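Local coordinates for protein PipY (Synechococcus elongatus, PDB 5NLC) that binds pyridoxal 5'-phosphate and is probably involved in the homeostasis of this vitamin B6 cofactor, at residues A[77-82]-A[105-110]. Residues are numbered along the deposited sequence; the frame is centred on the assembly and turned at random.
Sequences KARKAV and GELGRS. With PO4 (phosphate ion), chain C.
R79 NH2 is gripped by two acceptors. E106 OE1 lies 2.7 Å from R79 NH2 in a salt bridge with an N-H...O angle of 162°. Phosphate O3 takes another N-H of R79 NH2 at 2.6 Å. The carboxylate is met on its syn side, its plane nearly coplanar with the guanidinium, although the two side chains cross at about a right angle. R79 NE adds a bond of 2.9 Å to phosphate O2, so the anion, probably from the crystallisation liquor, sits at the guanidinium edge, where it and the carboxylate help to fix the group's rotation. With CG anti to the backbone N (chi1 -175°) the arginine chain reaches out from its helix, and a bend at chi3 turns it before the guanidinium. R99 and R102 also bind the phosphate, and R102 pairs with E106 OE2; this cluster of arginines probably offsets the closeness of two anions. The contact joins two neighbouring outer helices of the modified TIM barrel, 78-84 and the C-terminal end of 94-107, on the surface away from the cofactor site. L107 points its two methyls to different partners: CD2 comes obliquely to within 3.8 Å of R79 NH1, while CD1 rests 4.0 Å from V82 CG1. V82 is buried, and in the conformer given R109 CB lies 4.1 Å from the same CG1. Between L107 and R109, G108 leaves the helix with positive phi (66°), and the chain turns toward strand 112-116.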
ATOM      1  N   LYS A  77     -14.743  -5.174   7.944  1.00 32.19           N
ATOM      2  CA  LYS A  77     -14.802  -4.240   6.839  1.00 32.07           C
ATOM      3  C   LYS A  77     -14.114  -4.824   5.605  1.00 28.86           C
ATOM      4  O   LYS A  77     -13.979  -4.139   4.600  1.00 28.53           O
ATOM      5  CB  LYS A  77     -14.128  -2.900   7.208  1.00 34.70           C
ATOM      6  CG  LYS A  77     -14.858  -2.030   8.217  1.00 38.33           C
ATOM      7  CD  LYS A  77     -16.213  -1.552   7.664  1.00 42.10           C
ATOM      8  CE  LYS A  77     -17.083  -0.909   8.746  1.00 45.69           C
ATOM      9  NZ  LYS A  77     -16.444   0.322   9.298  1.00 47.71           N
ATOM     10  N   ALA A  78     -13.676  -6.071   5.684  1.00 26.71           N
ATOM     11  CA  ALA A  78     -12.958  -6.687   4.579  1.00 24.97           C
ATOM     12  C   ALA A  78     -13.867  -6.722   3.334  1.00 23.57           C
ATOM     13  O   ALA A  78     -13.393  -6.536   2.256  1.00 21.37           O
ATOM     14  CB  ALA A  78     -12.450  -8.060   4.957  1.00 25.41           C
ATOM     15  N   ARG A  79     -15.179  -6.944   3.505  1.00 23.64           N
ATOM     16  CA  ARG A  79     -16.060  -7.026   2.362  1.00 23.47           C
ATOM     17  C   ARG A  79     -16.105  -5.716   1.584  1.00 22.60           C
ATOM     18  O   ARG A  79     -15.972  -5.702   0.368  1.00 21.07           O
ATOM     19  CB  ARG A  79     -17.448  -7.451   2.817  1.00 25.24           C
ATOM     20  CG  ARG A  79     -18.437  -7.690   1.694  1.00 27.69           C
ATOM     21  CD  ARG A  79     -19.782  -8.205   2.270  1.00 30.27           C
ATOM     22  NE  ARG A  79     -19.596  -9.603   2.572  1.00 32.18           N
ATOM     23  CZ  ARG A  79     -19.631 -10.595   1.673  1.00 34.23           C
ATOM     24  NH1 ARG A  79     -19.959 -10.395   0.398  1.00 34.95           N
ATOM     25  NH2 ARG A  79     -19.368 -11.816   2.073  1.00 34.98           N
ATOM     26  N   LYS A  80     -16.328  -4.602   2.290  1.00 22.74           N
ATOM     27  CA  LYS A  80     -16.286  -3.304   1.638  1.00 23.81           C
ATOM     28  C   LYS A  80     -14.926  -2.998   1.017  1.00 21.27           C
ATOM     29  O   LYS A  80     -14.868  -2.358  -0.001  1.00 20.89           O
ATOM     30  CB  LYS A  80     -16.712  -2.184   2.585  1.00 27.20           C
ATOM     31  CG  LYS A  80     -18.218  -2.217   2.891  1.00 30.40           C
ATOM     32  CD  LYS A  80     -18.511  -1.173   3.956  1.00 34.48           C
ATOM     33  CE  LYS A  80     -20.016  -0.903   4.106  1.00 38.34           C
ATOM     34  NZ  LYS A  80     -20.294  -0.522   5.519  1.00 41.10           N
ATOM     35  N   ALA A  81     -13.836  -3.399   1.647  1.00 20.38           N
ATOM     36  CA  ALA A  81     -12.504  -3.184   1.057  1.00 20.42           C
ATOM     37  C   ALA A  81     -12.320  -3.938  -0.262  1.00 20.21           C
ATOM     38  O   ALA A  81     -11.819  -3.392  -1.225  1.00 19.86           O
ATOM     39  CB  ALA A  81     -11.439  -3.614   2.049  1.00 20.01           C
ATOM     40  N   VAL A  82     -12.791  -5.201  -0.323  1.00 20.82           N
ATOM     41  CA  VAL A  82     -12.714  -5.949  -1.564  1.00 22.04           C
ATOM     42  C   VAL A  82     -13.546  -5.272  -2.663  1.00 23.01           C
ATOM     43  O   VAL A  82     -13.149  -5.221  -3.817  1.00 22.35           O
ATOM     44  CB  VAL A  82     -13.093  -7.411  -1.359  1.00 22.52           C
ATOM     45  CG1 VAL A  82     -13.124  -8.162  -2.689  1.00 23.61           C
ATOM     46  CG2 VAL A  82     -12.110  -8.089  -0.421  1.00 22.32           C
ATOM     47  N   GLY A 105     -13.389 -14.433  -3.622  1.00 20.32           N
ATOM     48  CA  GLY A 105     -13.990 -15.576  -4.330  1.00 22.02           C
ATOM     49  C   GLY A 105     -15.505 -15.497  -4.469  1.00 23.56           C
ATOM     50  O   GLY A 105     -16.070 -15.764  -5.546  1.00 23.92           O
ATOM     51  N   GLU A 106     -16.161 -15.068  -3.405  1.00 25.38           N
ATOM     52  CA  GLU A 106     -17.637 -14.852  -3.434  1.00 27.61           C
ATOM     53  C   GLU A 106     -18.029 -13.734  -4.405  1.00 26.69           C
ATOM     54  O   GLU A 106     -18.987 -13.886  -5.163  1.00 27.07           O
ATOM     55  CB  GLU A 106     -18.157 -14.502  -2.042  1.00 29.98           C
ATOM     56  CG  GLU A 106     -18.000 -15.609  -0.994  1.00 32.75           C
ATOM     57  CD  GLU A 106     -18.471 -15.205   0.423  1.00 35.62           C
ATOM     58  OE1 GLU A 106     -19.024 -14.064   0.580  1.00 34.69           O
ATOM     59  OE2 GLU A 106     -18.263 -16.061   1.356  1.00 35.72           O
ATOM     60  N   LEU A 107     -17.316 -12.625  -4.386  1.00 24.09           N
ATOM     61  CA  LEU A 107     -17.608 -11.499  -5.284  1.00 24.26           C
ATOM     62  C   LEU A 107     -17.015 -11.564  -6.706  1.00 23.12           C
ATOM     63  O   LEU A 107     -17.314 -10.688  -7.509  1.00 23.99           O
ATOM     64  CB  LEU A 107     -17.186 -10.162  -4.658  1.00 24.17           C
ATOM     65  CG  LEU A 107     -17.768  -9.825  -3.251  1.00 25.21           C
ATOM     66  CD1 LEU A 107     -17.059  -8.609  -2.705  1.00 26.11           C
ATOM     67  CD2 LEU A 107     -19.288  -9.716  -3.257  1.00 26.74           C
ATOM     68  N   GLY A 108     -16.171 -12.534  -7.000  1.00 22.24           N
ATOM     69  CA  GLY A 108     -15.487 -12.617  -8.308  1.00 22.41           C
ATOM     70  C   GLY A 108     -14.502 -11.457  -8.526  1.00 21.55           C
ATOM     71  O   GLY A 108     -14.408 -10.873  -9.601  1.00 21.09           O
ATOM     72  N   ARG A 109     -13.832 -11.079  -7.470  1.00 21.20           N
ATOM     73  CA  ARG A 109     -12.839  -9.994  -7.545  0.50 21.21           C
ATOM     74  C   ARG A 109     -11.501 -10.533  -7.079  1.00 20.77           C
ATOM     75  O   ARG A 109     -11.431 -11.602  -6.522  1.00 20.02           O
ATOM     76  CB  ARG A 109     -13.230  -8.765  -6.713  0.50 21.68           C
ATOM     77  CG  ARG A 109     -14.510  -8.022  -7.100  0.50 22.59           C
ATOM     78  CD  ARG A 109     -14.624  -7.628  -8.576  0.50 23.59           C
ATOM     79  NE  ARG A 109     -15.888  -6.941  -8.896  0.50 23.96           N
ATOM     80  CZ  ARG A 109     -16.972  -7.480  -9.443  0.50 24.50           C
ATOM     81  NH1 ARG A 109     -17.066  -8.747  -9.766  0.50 24.22           N
ATOM     82  NH2 ARG A 109     -18.003  -6.697  -9.673  0.50 25.58           N
ATOM     83  N   SER A 110     -10.424  -9.773  -7.354  1.00 20.32           N
ATOM     84  CA  SER A 110      -9.093 -10.193  -6.975  1.00 20.39           C
ATOM     85  C   SER A 110      -8.299  -8.979  -6.535  1.00 20.07           C
ATOM     86  O   SER A 110      -7.595  -8.375  -7.368  1.00 19.71           O
ATOM     87  CB  SER A 110      -8.427 -10.795  -8.184  1.00 21.97           C
ATOM     88  OG  SER A 110      -7.229 -11.421  -7.790  1.00 22.63           O
TER
HETATM   89  P   PO4 C 301     -18.200 -11.567   5.586  1.00 68.30           P
HETATM   90  O1  PO4 C 301     -16.708 -11.749   5.589  1.00 68.02           O
HETATM   91  O2  PO4 C 301     -18.540 -10.130   5.255  1.00 60.77           O
HETATM   92  O3  PO4 C 301     -18.789 -12.494   4.541  1.00 63.86           O
HETATM   93  O4  PO4 C 301     -18.745 -11.954   6.947  1.00 66.32           O
HETATM   94  O   HOH W   1     -20.655 -12.939  -0.793  1.00 41.05           O